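Local coordinates for protein triacylglycerol lipase (Clostridium botulinum, PDB 5AH1) that hydrolyses ester bonds of triacylglycerols and of synthetic polyesters as a zinc-binding alpha/beta-hydrolase, at residues E148-A151 with K152-H156; E200-N204 with C205-N209; K270-W274 with G275-Q279; V125-N128 with W129-A132; T190-Q193 with L194-G198. All coordinates share one frame; numbering follows the deposited sequence.

Contact 1 of 5, residues E148-A151 with K152-H156; sequences EAHA and KKFKH. With ZN (zinc ion), chain B.
His150 and His156 turn their NE2 atoms toward the same zinc ion, and each binds it at 2.1 Å. Their rings are steeply inclined, with planes 63° apart, and His156 arrives near the plane of the His150 ring, at its edge, so the two NE2 atoms come within 3.3 Å of each other as ligands of one metal. Phe154 takes a different side of the same imidazole: its CD2 lies over one face, displaced toward the rim and 3.3 Å from His150 CE1, the ring planes meeting at 53°. With CG of His150 anti to the backbone N (chi1 174°), the imidazole swings out from the helix, where NE2 meets the zinc ion and one face meets Phe154. His150 in the first turn of helix 148-154 and His156 just past its end give two ligands of a metal site that Asp130 and Asp302 complete. Between them the chain leaves the helix by a Schellman-type ending, with positive phi at Lys155. His156 N donates to Ala151 O at 3.1 Å, in the carbonyl plane and on a lone pair, while the inner bond, Lys155 N to Lys152 O, is weak and long. Ala151 CA lies over one face of the His156 ring, and Trp129 stacks on His150.

Contact 2 of 5, residues E200-N204 with C205-N209; sequences EEEIN and CGQEN
Gln207 reaches back to Glu202 and places a single amide nitrogen between two of its oxygens, in the turn that leaves the short helix 200-204 of this alpha/beta-hydrolase. Gly206, with positive phi, turns the chain out of the helix and lets Gln207 fold back over it. Gln207 NE2 lies 2.9 Å from Glu202 OE1 and 3.0 Å from the backbone Glu202 O. The carbonyl oxygen is close to the plane of the amide, whereas OE1 is tilted 17° from it and accepts through its anti lone pair, the one pointing away from OE2. Carboxylate and amide planes are 59° apart, so the groups meet at a slant. Glu202 is bent at chi2 (-57°), which curls its carboxylate back toward the amide.

This is the buried, tightly held part. OE1 also accepts from Ala149 N, and OE2 from His150 N, in helix 148-154, while Gln207 OE1 accepts from Glu148 N. The convergence of N-H groups at the start of that helix would probably favour an ionised Glu202.

The outer turn is looser and more exposed: Ile203 and Asn204 direct their side chains away from the following residues. Between the two parts sits Glu202 O, gripped by more than the amide. Cys205 N gives it a weak, long bond, and a water donates to Glu202 O at 2.7 Å while accepting from Gln207 N at 3.0 Å.

Contact 3 of 5, residues K270-W274 with G275-Q279; sequences KLDQW and GLKKQ
Leu271 O receives two backbone N-H groups, from Trp274 and from Leu276, which come to it from opposite faces of the carbonyl plane. The bond from Leu276 N is 3.2 Å long; nested inside it, Gly275 N donates to Asp272 O at 3.0 Å from well above that carbonyl's plane. The bonds of Trp274 N and Gly275 N wind residues 272-274 into one turn of 3-10 helix, and Gly275, with phi 72°, bends the chain away from it. A water spans the same bend between Leu271 N and Leu276 O.

Together the outer bond from Leu276, the inner one from Gly275 and the positive phi make a Schellman motif, here closing a 3-10 turn. Its accompanying apolar contact sets Leu271 and Leu276 against each other at their roots, CB to CB at 3.7 Å, while Leu276 CD1 reaches the CB of Trp274. The turn belongs to the long connection between helices 242-257 and 284-292, and it comes close to the zinc site. The Trp274 indole leads away from residues 275-279 to meet His156 edge-to-face, and Gln273 NE2 donates to the metal ligand Asp130.

On the outer side, the aliphatic part of Lys277 lies across the Asp272 carboxylate, its CG 3.7 Å from Asp272 CG. A bend at chi3 (73°) swings the rest of the lysine round toward OD2. The salt bridge itself is long, 4.0 Å from Lys277 NZ to Asp272 OD2, and a water links the two, donating to the oxygen and accepting from the ammonium group. Asp272 OD1 has a separate partner, Arg161, with which it forms a salt bridge.

Contact 4 of 5, residues V125-N128 with W129-A132; sequences VSSN and WDRA. With ZN (zinc ion), chain B.
Ser127 OG accepts the backbone N-H of Asp130 at 3.0 Å, in a nearly straight bond (162°), and is also hydrogen-bonded to Asp302 OD1. Its chi1 of 66° holds the hydroxyl between the backbone N and the carbonyl carbon, turned inward over the first coil of the helix. The Asp130 carboxylate stands beside it, with CG 3.2 Å from Ser127 OG, and directs OD1 to the zinc ion at 1.9 Å. Besides its bond with Gln273, the other oxygen, OD2, accepts from a water that in turn accepts from Ser127 N. Serine and aspartate are thus linked by the hydroxyl-to-backbone bond and by the water, and the carboxylate's rotation is constrained from several sides. On the neighbouring side of the helix Arg131 runs back along the loop, its CD 3.2 Å from Ser126 O. Arg131 bends at chi3, and its guanidinium lies nearly perpendicular to the Asn128 amide (84°). Thr187 OG1 bonds both Asn128 OD1 and Arg131 NE, while Gly123 O and His84 O hold the other guanidinium nitrogens. The whole is a serine N-cap opening helix 128-140, whose first turn supplies a zinc ligand alongside His150, His156 and Asp302.

Contact 5 of 5, residues T190-Q193 with L194-G198; sequences TLTQ and LLSEG
Regular i to i+4 bonds join the two halves of this helical segment, from Leu194 N to Thr190 O through Glu197 N to Gln193 O, the straightest being Leu195 N to Leu191 O at 2.8 Å. Thr192 O carries a double load. Ser196 N and Ser196 OG both donate to it, from opposite faces of the carbonyl plane, the hydroxyl at 2.9 Å. The serine chi1 of -60° lays OG back against the preceding turn, so its hydrogen bond is spent inside the helix.

The apolar side is formed by Leu191 and Leu195, one turn apart. Leu195 extends CD1 to within 3.8 Å of Leu191 CG, the two branched ends meeting at a slant; beyond them lie Leu135 and Tyr136 of helix 128-140 and Leu178 and Ile221 of the central sheet. Leu194 turns instead toward Trp129.

Gln193 and Glu197 pair on a more polar side. Gln193 NE2 makes a weak bond of 3.1 Å to Glu197 OE2, with amide and carboxylate planes 54° apart, after a bend at chi2 (69°) brings the amide round toward the glutamate. The same nitrogen donates to a water at 2.9 Å that bonds to Gly198 O. Gln193 OE1 accepts from Lys321 N, and Gln323 NE2 donates to Glu197 OE2.

Gly198, with positive phi, ends the helix. At its other end a Gly-X-Ser-X-Gly sequence spans the turn from strand 176-181 into helix 183-197, consistent with the nucleophile elbow of alpha/beta-hydrolases.

Overall arrangement
Contacts 4 and 5 are buried and their helices, 128-140 and 183-197, pack together through Ala132 with Leu191 and Trp129 with Leu194. Contacts 1 and 3 are only partly buried, and contact 2 lies at the surface. Contacts 1 and 4 share the zinc ion: contact 4 gives a ligand from a first helical turn, contact 1 one from a first turn and one from beyond the helix. Contact 3 reaches both from the second shell, while contact 2 touches contact 1 at the start of its helix, where Glu202 binds backbone N-H groups. Metal ligands and leucine packing inside thus contrast with amide-to-carboxylate bonding in contact 2 and a long, water-mediated salt bridge in contact 3.

Contact 1 of 5, residues E148-A151 with K152-H156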
# COMPACT_ATOMS: atom_id res chain seq x y z
N GLU A 148 20.27 12.27 -6.61
CA GLU A 148 21.15 12.22 -7.79
C GLU A 148 21.63 10.80 -8.08
O GLU A 148 21.61 10.34 -9.23
CB GLU A 148 22.36 13.13 -7.61
CG GLU A 148 23.29 13.15 -8.81
CD GLU A 148 24.42 14.15 -8.64
OE1 GLU A 148 24.19 15.35 -8.88
OE2 GLU A 148 25.52 13.73 -8.22
N ALA A 149 22.10 10.11 -7.05
CA ALA A 149 22.72 8.81 -7.25
C ALA A 149 21.70 7.83 -7.79
O ALA A 149 21.95 7.12 -8.76
CB ALA A 149 23.36 8.31 -5.98
N HIS A 150 20.54 7.78 -7.16
CA HIS A 150 19.47 6.90 -7.59
C HIS A 150 19.03 7.22 -9.00
O HIS A 150 18.90 6.32 -9.84
CB HIS A 150 18.29 7.07 -6.64
CG HIS A 150 17.07 6.32 -7.07
ND1 HIS A 150 16.73 5.08 -6.57
CD2 HIS A 150 16.09 6.66 -7.95
CE1 HIS A 150 15.60 4.68 -7.13
NE2 HIS A 150 15.20 5.61 -7.98
N ALA A 151 18.83 8.50 -9.29
CA ALA A 151 18.33 8.88 -10.61
C ALA A 151 19.36 8.52 -11.69
O ALA A 151 19.00 8.11 -12.80
CB ALA A 151 18.00 10.35 -10.64
N LYS A 152 20.64 8.66 -11.37
CA LYS A 152 21.67 8.30 -12.32
C LYS A 152 21.70 6.79 -12.53
O LYS A 152 21.80 6.31 -13.66
CB LYS A 152 23.04 8.78 -11.85
CG LYS A 152 24.15 8.45 -12.85
CD LYS A 152 25.47 9.04 -12.41
CE LYS A 152 26.60 8.67 -13.37
NZ LYS A 152 27.89 9.31 -12.97
N LYS A 153 21.63 6.02 -11.45
CA LYS A 153 21.67 4.58 -11.53
C LYS A 153 20.52 4.01 -12.36
O LYS A 153 20.73 3.11 -13.19
CB LYS A 153 21.63 3.99 -10.12
CG LYS A 153 21.62 2.46 -10.08
CD LYS A 153 21.64 1.96 -8.65
CE LYS A 153 21.62 0.45 -8.60
NZ LYS A 153 22.92 -0.10 -9.10
N PHE A 154 19.32 4.53 -12.14
CA PHE A 154 18.13 3.99 -12.78
C PHE A 154 17.74 4.74 -14.06
O PHE A 154 16.79 4.37 -14.74
CB PHE A 154 16.99 3.89 -11.77
CG PHE A 154 17.23 2.83 -10.73
CD1 PHE A 154 17.29 1.50 -11.08
CD2 PHE A 154 17.44 3.16 -9.41
CE1 PHE A 154 17.52 0.52 -10.13
CE2 PHE A 154 17.68 2.18 -8.45
CZ PHE A 154 17.72 0.86 -8.82
N LYS A 155 18.51 5.77 -14.41
CA LYS A 155 18.34 6.51 -15.65
C LYS A 155 16.98 7.17 -15.76
O LYS A 155 16.26 7.03 -16.73
CB LYS A 155 18.60 5.61 -16.85
CG LYS A 155 19.94 4.88 -16.78
CD LYS A 155 20.10 3.87 -17.90
CE LYS A 155 21.43 3.12 -17.78
NZ LYS A 155 21.58 2.37 -16.49
N HIS A 156 16.63 7.92 -14.72
CA HIS A 156 15.44 8.76 -14.73
C HIS A 156 15.73 10.13 -14.13
O HIS A 156 16.83 10.40 -13.68
CB HIS A 156 14.20 8.04 -14.15
CG HIS A 156 14.14 7.87 -12.65
ND1 HIS A 156 14.07 8.91 -11.75
CD2 HIS A 156 14.00 6.73 -11.91
CE1 HIS A 156 13.93 8.43 -10.52
NE2 HIS A 156 13.87 7.11 -10.59
ZN ZN B . 13.46 5.70 -9.13

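Contact 2 of 5, residues E200-N204 with C205-N209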
# COMPACT_ATOMS: atom_id res chain seq x y z
N GLU A 200 23.23 6.09 2.27
CA GLU A 200 24.68 6.23 2.12
C GLU A 200 25.04 6.58 0.68
O GLU A 200 25.92 7.41 0.43
CB GLU A 200 25.40 4.95 2.55
CG GLU A 200 25.26 4.61 4.03
CD GLU A 200 25.72 5.73 4.96
OE1 GLU A 200 26.83 6.26 4.75
OE2 GLU A 200 24.98 6.06 5.91
N GLU A 201 24.36 5.96 -0.28
CA GLU A 201 24.67 6.23 -1.69
C GLU A 201 24.45 7.70 -2.01
O GLU A 201 25.26 8.32 -2.68
CB GLU A 201 23.82 5.38 -2.63
CG GLU A 201 24.01 3.89 -2.47
CD GLU A 201 22.94 3.25 -1.58
OE1 GLU A 201 22.73 3.74 -0.45
OE2 GLU A 201 22.30 2.26 -2.01
N GLU A 202 23.34 8.27 -1.52
CA GLU A 202 23.08 9.68 -1.78
C GLU A 202 24.06 10.58 -1.02
O GLU A 202 24.55 11.57 -1.56
CB GLU A 202 21.64 10.04 -1.45
CG GLU A 202 20.60 9.33 -2.28
CD GLU A 202 20.75 9.52 -3.77
OE1 GLU A 202 21.34 10.53 -4.23
OE2 GLU A 202 20.23 8.64 -4.49
N ILE A 203 24.30 10.28 0.24
CA ILE A 203 25.19 11.09 1.06
C ILE A 203 26.58 11.15 0.45
O ILE A 203 27.22 12.20 0.46
CB ILE A 203 25.26 10.54 2.50
CG1 ILE A 203 23.95 10.77 3.24
CG2 ILE A 203 26.43 11.15 3.28
CD1 ILE A 203 23.81 9.93 4.50
N ASN A 204 27.06 10.02 -0.07
CA ASN A 204 28.45 9.92 -0.52
C ASN A 204 28.69 10.35 -1.96
O ASN A 204 29.83 10.44 -2.38
CB ASN A 204 28.97 8.49 -0.34
CG ASN A 204 29.12 8.10 1.11
OD1 ASN A 204 29.30 8.95 1.97
ND2 ASN A 204 29.07 6.80 1.38
N CYS A 205 27.65 10.63 -2.75
CA CYS A 205 27.91 10.92 -4.15
C CYS A 205 28.28 12.37 -4.42
O CYS A 205 28.69 12.71 -5.52
CB CYS A 205 26.74 10.48 -5.03
SG CYS A 205 25.34 11.56 -4.94
N GLY A 206 28.17 13.23 -3.41
CA GLY A 206 28.65 14.60 -3.56
C GLY A 206 27.76 15.47 -4.43
O GLY A 206 28.26 16.36 -5.13
N GLN A 207 26.46 15.24 -4.40
CA GLN A 207 25.51 16.03 -5.16
C GLN A 207 25.28 17.40 -4.53
O GLN A 207 25.51 17.59 -3.33
CB GLN A 207 24.17 15.30 -5.27
CG GLN A 207 23.37 15.23 -3.98
CD GLN A 207 22.34 14.13 -4.06
OE1 GLN A 207 21.28 14.28 -4.68
NE2 GLN A 207 22.66 12.97 -3.48
N GLU A 208 24.81 18.34 -5.35
CA GLU A 208 24.39 19.64 -4.84
C GLU A 208 23.01 19.53 -4.23
O GLU A 208 22.10 18.88 -4.77
CB GLU A 208 24.39 20.70 -5.94
CG GLU A 208 25.76 21.07 -6.48
CD GLU A 208 26.67 21.69 -5.42
OE1 GLU A 208 26.45 22.85 -5.01
OE2 GLU A 208 27.61 21.00 -4.99
N ASN A 209 22.86 20.18 -3.08
CA ASN A 209 21.57 20.34 -2.41
C ASN A 209 20.83 19.03 -2.24
O ASN A 209 19.67 18.88 -2.64
CB ASN A 209 20.72 21.39 -3.13
CG ASN A 209 21.39 22.73 -3.09
OD1 ASN A 209 21.56 23.32 -2.00
ND2 ASN A 209 21.79 23.24 -4.23
O HOH W 1 25.69 14.00 -1.78

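Contact 3 of 5, residues K270-W274 with G275-Q279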
# COMPACT_ATOMS: atom_id res chain seq x y z
N LYS A 270 1.36 9.35 -13.20
CA LYS A 270 2.43 10.05 -12.47
C LYS A 270 3.82 9.50 -12.75
O LYS A 270 4.68 9.49 -11.87
CB LYS A 270 2.12 10.08 -10.97
CG LYS A 270 0.68 10.48 -10.66
CD LYS A 270 0.37 10.70 -9.17
CE LYS A 270 -1.08 11.10 -8.98
NZ LYS A 270 -2.04 10.03 -9.32
N LEU A 271 4.07 9.12 -14.00
CA LEU A 271 5.37 8.60 -14.42
C LEU A 271 6.24 9.70 -15.05
O LEU A 271 7.04 9.43 -15.95
CB LEU A 271 5.17 7.41 -15.37
CG LEU A 271 4.59 6.18 -14.65
CD1 LEU A 271 4.05 5.18 -15.65
CD2 LEU A 271 5.62 5.52 -13.74
N ASP A 272 6.09 10.92 -14.55
CA ASP A 272 6.85 12.08 -15.00
C ASP A 272 8.35 11.81 -15.06
O ASP A 272 9.03 12.25 -15.99
CB ASP A 272 6.63 13.27 -14.06
CG ASP A 272 5.18 13.66 -13.88
OD1 ASP A 272 4.30 12.78 -13.81
OD2 ASP A 272 4.93 14.88 -13.78
N GLN A 273 8.87 11.10 -14.06
CA GLN A 273 10.31 10.94 -13.92
C GLN A 273 10.91 10.10 -15.03
O GLN A 273 12.08 10.21 -15.32
CB GLN A 273 10.69 10.40 -12.53
CG GLN A 273 10.47 8.91 -12.29
CD GLN A 273 9.05 8.57 -11.92
OE1 GLN A 273 8.08 9.12 -12.46
NE2 GLN A 273 8.90 7.65 -10.98
N TRP A 274 10.06 9.26 -15.63
CA TRP A 274 10.43 8.38 -16.73
C TRP A 274 10.16 8.98 -18.10
O TRP A 274 10.32 8.30 -19.10
CB TRP A 274 9.68 7.05 -16.61
CG TRP A 274 10.06 6.23 -15.41
CD1 TRP A 274 9.32 6.03 -14.28
CD2 TRP A 274 11.28 5.51 -15.23
NE1 TRP A 274 10.00 5.22 -13.40
CE2 TRP A 274 11.20 4.87 -13.97
CE3 TRP A 274 12.42 5.32 -16.01
CZ2 TRP A 274 12.22 4.09 -13.47
CZ3 TRP A 274 13.43 4.53 -15.52
CH2 TRP A 274 13.32 3.91 -14.26
N GLY A 275 9.74 10.24 -18.16
CA GLY A 275 9.41 10.86 -19.43
C GLY A 275 8.11 10.32 -19.99
O GLY A 275 7.90 10.36 -21.20
N LEU A 276 7.22 9.86 -19.10
CA LEU A 276 5.95 9.28 -19.51
C LEU A 276 4.74 10.10 -19.06
O LEU A 276 3.68 9.55 -18.80
CB LEU A 276 5.86 7.82 -19.01
CG LEU A 276 6.83 6.86 -19.71
CD1 LEU A 276 6.78 5.50 -19.04
CD2 LEU A 276 6.51 6.74 -21.19
N LYS A 277 4.85 11.43 -19.06
CA LYS A 277 3.67 12.27 -18.92
C LYS A 277 2.76 12.13 -20.13
O LYS A 277 3.23 11.88 -21.24
CB LYS A 277 4.06 13.74 -18.77
CG LYS A 277 4.86 14.00 -17.52
CD LYS A 277 5.42 15.41 -17.46
CE LYS A 277 4.35 16.44 -17.17
NZ LYS A 277 4.98 17.67 -16.62
N LYS A 278 1.46 12.30 -19.94
CA LYS A 278 0.54 12.39 -21.06
C LYS A 278 0.94 13.56 -21.97
O LYS A 278 1.19 14.67 -21.50
CB LYS A 278 -0.89 12.57 -20.56
CG LYS A 278 -1.92 12.53 -21.70
CD LYS A 278 -3.29 12.05 -21.24
CE LYS A 278 -3.93 13.03 -20.34
NZ LYS A 278 -5.35 12.65 -20.10
N GLN A 279 1.04 13.30 -23.27
CA GLN A 279 1.51 14.30 -24.22
C GLN A 279 0.44 15.33 -24.56
O GLN A 279 -0.76 15.07 -24.43
CB GLN A 279 2.01 13.63 -25.51
CG GLN A 279 3.21 12.72 -25.31
CD GLN A 279 3.47 11.80 -26.52
OE1 GLN A 279 2.59 11.60 -27.36
NE2 GLN A 279 4.66 11.22 -26.57
O HOH W 2 2.29 9.63 -16.39
O HOH W 3 6.52 17.09 -14.02

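Contact 4 of 5, residues V125-N128 with W129-A132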
# COMPACT_ATOMS: atom_id res chain seq x y z
N VAL A 125 2.20 3.26 -9.78
CA VAL A 125 2.94 2.10 -10.27
C VAL A 125 4.46 2.27 -10.20
O VAL A 125 5.20 1.50 -10.80
CB VAL A 125 2.50 1.77 -11.72
CG1 VAL A 125 1.00 1.43 -11.78
CG2 VAL A 125 2.82 2.90 -12.70
N SER A 126 4.90 3.28 -9.46
CA SER A 126 6.32 3.53 -9.29
C SER A 126 6.93 2.66 -8.18
O SER A 126 6.23 2.01 -7.41
CB SER A 126 6.57 5.01 -9.04
OG SER A 126 6.15 5.75 -10.18
N SER A 127 8.26 2.67 -8.09
CA SER A 127 8.95 1.90 -7.06
C SER A 127 8.67 2.46 -5.67
O SER A 127 8.24 3.59 -5.50
CB SER A 127 10.44 1.94 -7.30
OG SER A 127 10.92 3.26 -7.12
N ASN A 128 8.93 1.65 -4.66
CA ASN A 128 8.80 2.11 -3.28
C ASN A 128 9.77 3.25 -2.96
O ASN A 128 9.41 4.17 -2.22
CB ASN A 128 8.98 0.93 -2.31
CG ASN A 128 7.72 0.12 -2.18
OD1 ASN A 128 6.67 0.68 -1.82
ND2 ASN A 128 7.80 -1.18 -2.41
N TRP A 129 10.98 3.21 -3.49
CA TRP A 129 11.89 4.34 -3.32
C TRP A 129 11.26 5.61 -3.88
O TRP A 129 11.19 6.66 -3.22
CB TRP A 129 13.20 4.07 -4.03
CG TRP A 129 14.17 5.23 -4.01
CD1 TRP A 129 14.15 6.34 -4.81
CD2 TRP A 129 15.32 5.38 -3.14
NE1 TRP A 129 15.20 7.17 -4.50
CE2 TRP A 129 15.93 6.60 -3.49
CE3 TRP A 129 15.87 4.62 -2.10
CZ2 TRP A 129 17.10 7.05 -2.87
CZ3 TRP A 129 17.02 5.07 -1.49
CH2 TRP A 129 17.61 6.27 -1.86
N ASP A 130 10.78 5.54 -5.13
CA ASP A 130 10.24 6.73 -5.77
C ASP A 130 9.02 7.22 -4.98
O ASP A 130 8.86 8.41 -4.74
CB ASP A 130 9.85 6.46 -7.22
CG ASP A 130 11.05 6.23 -8.17
OD1 ASP A 130 12.23 6.17 -7.72
OD2 ASP A 130 10.80 6.12 -9.39
N ARG A 131 8.15 6.29 -4.60
CA ARG A 131 6.97 6.63 -3.81
C ARG A 131 7.31 7.24 -2.45
O ARG A 131 6.61 8.12 -1.99
CB ARG A 131 6.09 5.39 -3.68
CG ARG A 131 5.40 5.01 -5.02
CD ARG A 131 4.82 3.62 -4.99
NE ARG A 131 4.06 3.31 -3.78
CZ ARG A 131 2.74 3.13 -3.72
NH1 ARG A 131 1.93 3.39 -4.75
NH2 ARG A 131 2.21 2.75 -2.57
N ALA A 132 8.36 6.76 -1.82
CA ALA A 132 8.79 7.34 -0.55
C ALA A 132 9.28 8.79 -0.72
O ALA A 132 8.97 9.64 0.11
CB ALA A 132 9.85 6.48 0.11
ZN ZN B . 13.46 5.70 -9.13
O HOH W 4 9.47 4.03 -10.51

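Contact 5 of 5, residues T190-Q193 with L194-G198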
# COMPACT_ATOMS: atom_id res chain seq x y z
N THR A 190 9.59 2.32 4.06
CA THR A 190 10.74 2.85 3.32
C THR A 190 10.98 4.32 3.70
O THR A 190 12.11 4.73 3.97
CB THR A 190 10.54 2.72 1.80
OG1 THR A 190 10.34 1.34 1.48
CG2 THR A 190 11.74 3.23 1.00
N LEU A 191 9.92 5.12 3.76
CA LEU A 191 10.06 6.50 4.19
C LEU A 191 10.63 6.56 5.61
O LEU A 191 11.51 7.37 5.90
CB LEU A 191 8.72 7.22 4.15
CG LEU A 191 8.77 8.67 4.66
CD1 LEU A 191 9.48 9.56 3.68
CD2 LEU A 191 7.38 9.23 4.95
N THR A 192 10.13 5.71 6.50
CA THR A 192 10.57 5.74 7.89
C THR A 192 12.06 5.38 7.99
O THR A 192 12.82 6.00 8.73
CB THR A 192 9.69 4.82 8.75
OG1 THR A 192 8.33 5.26 8.67
CG2 THR A 192 10.15 4.83 10.19
N GLN A 193 12.50 4.44 7.16
CA GLN A 193 13.90 4.03 7.10
C GLN A 193 14.78 5.19 6.65
O GLN A 193 15.80 5.51 7.26
CB GLN A 193 14.06 2.85 6.14
CG GLN A 193 15.50 2.46 5.89
CD GLN A 193 16.17 1.84 7.09
OE1 GLN A 193 15.52 1.19 7.92
NE2 GLN A 193 17.46 2.07 7.21
N LEU A 194 14.38 5.83 5.55
CA LEU A 194 15.15 6.95 5.02
C LEU A 194 15.17 8.14 5.98
O LEU A 194 16.22 8.73 6.22
CB LEU A 194 14.58 7.37 3.66
CG LEU A 194 14.89 6.40 2.51
CD1 LEU A 194 14.12 6.77 1.26
CD2 LEU A 194 16.39 6.34 2.19
N LEU A 195 14.03 8.50 6.54
CA LEU A 195 14.01 9.60 7.50
C LEU A 195 14.99 9.34 8.64
O LEU A 195 15.78 10.20 9.00
CB LEU A 195 12.60 9.82 8.07
CG LEU A 195 11.61 10.50 7.11
CD1 LEU A 195 10.21 10.40 7.70
CD2 LEU A 195 11.99 11.94 6.84
N SER A 196 14.97 8.11 9.16
CA SER A 196 15.76 7.78 10.34
C SER A 196 17.24 7.66 10.02
O SER A 196 18.07 8.18 10.76
CB SER A 196 15.26 6.46 10.93
OG SER A 196 13.90 6.52 11.32
N GLU A 197 17.57 6.98 8.94
CA GLU A 197 18.96 6.61 8.67
C GLU A 197 19.55 7.19 7.39
O GLU A 197 20.76 7.08 7.18
CB GLU A 197 19.10 5.09 8.66
CG GLU A 197 18.75 4.43 9.98
CD GLU A 197 19.29 3.03 10.10
OE1 GLU A 197 20.53 2.86 10.13
OE2 GLU A 197 18.50 2.07 10.15
N GLY A 198 18.74 7.79 6.54
CA GLY A 198 19.23 8.32 5.28
C GLY A 198 19.65 7.27 4.26
O GLY A 198 19.30 6.09 4.39
O HOH W 5 18.94 3.45 5.09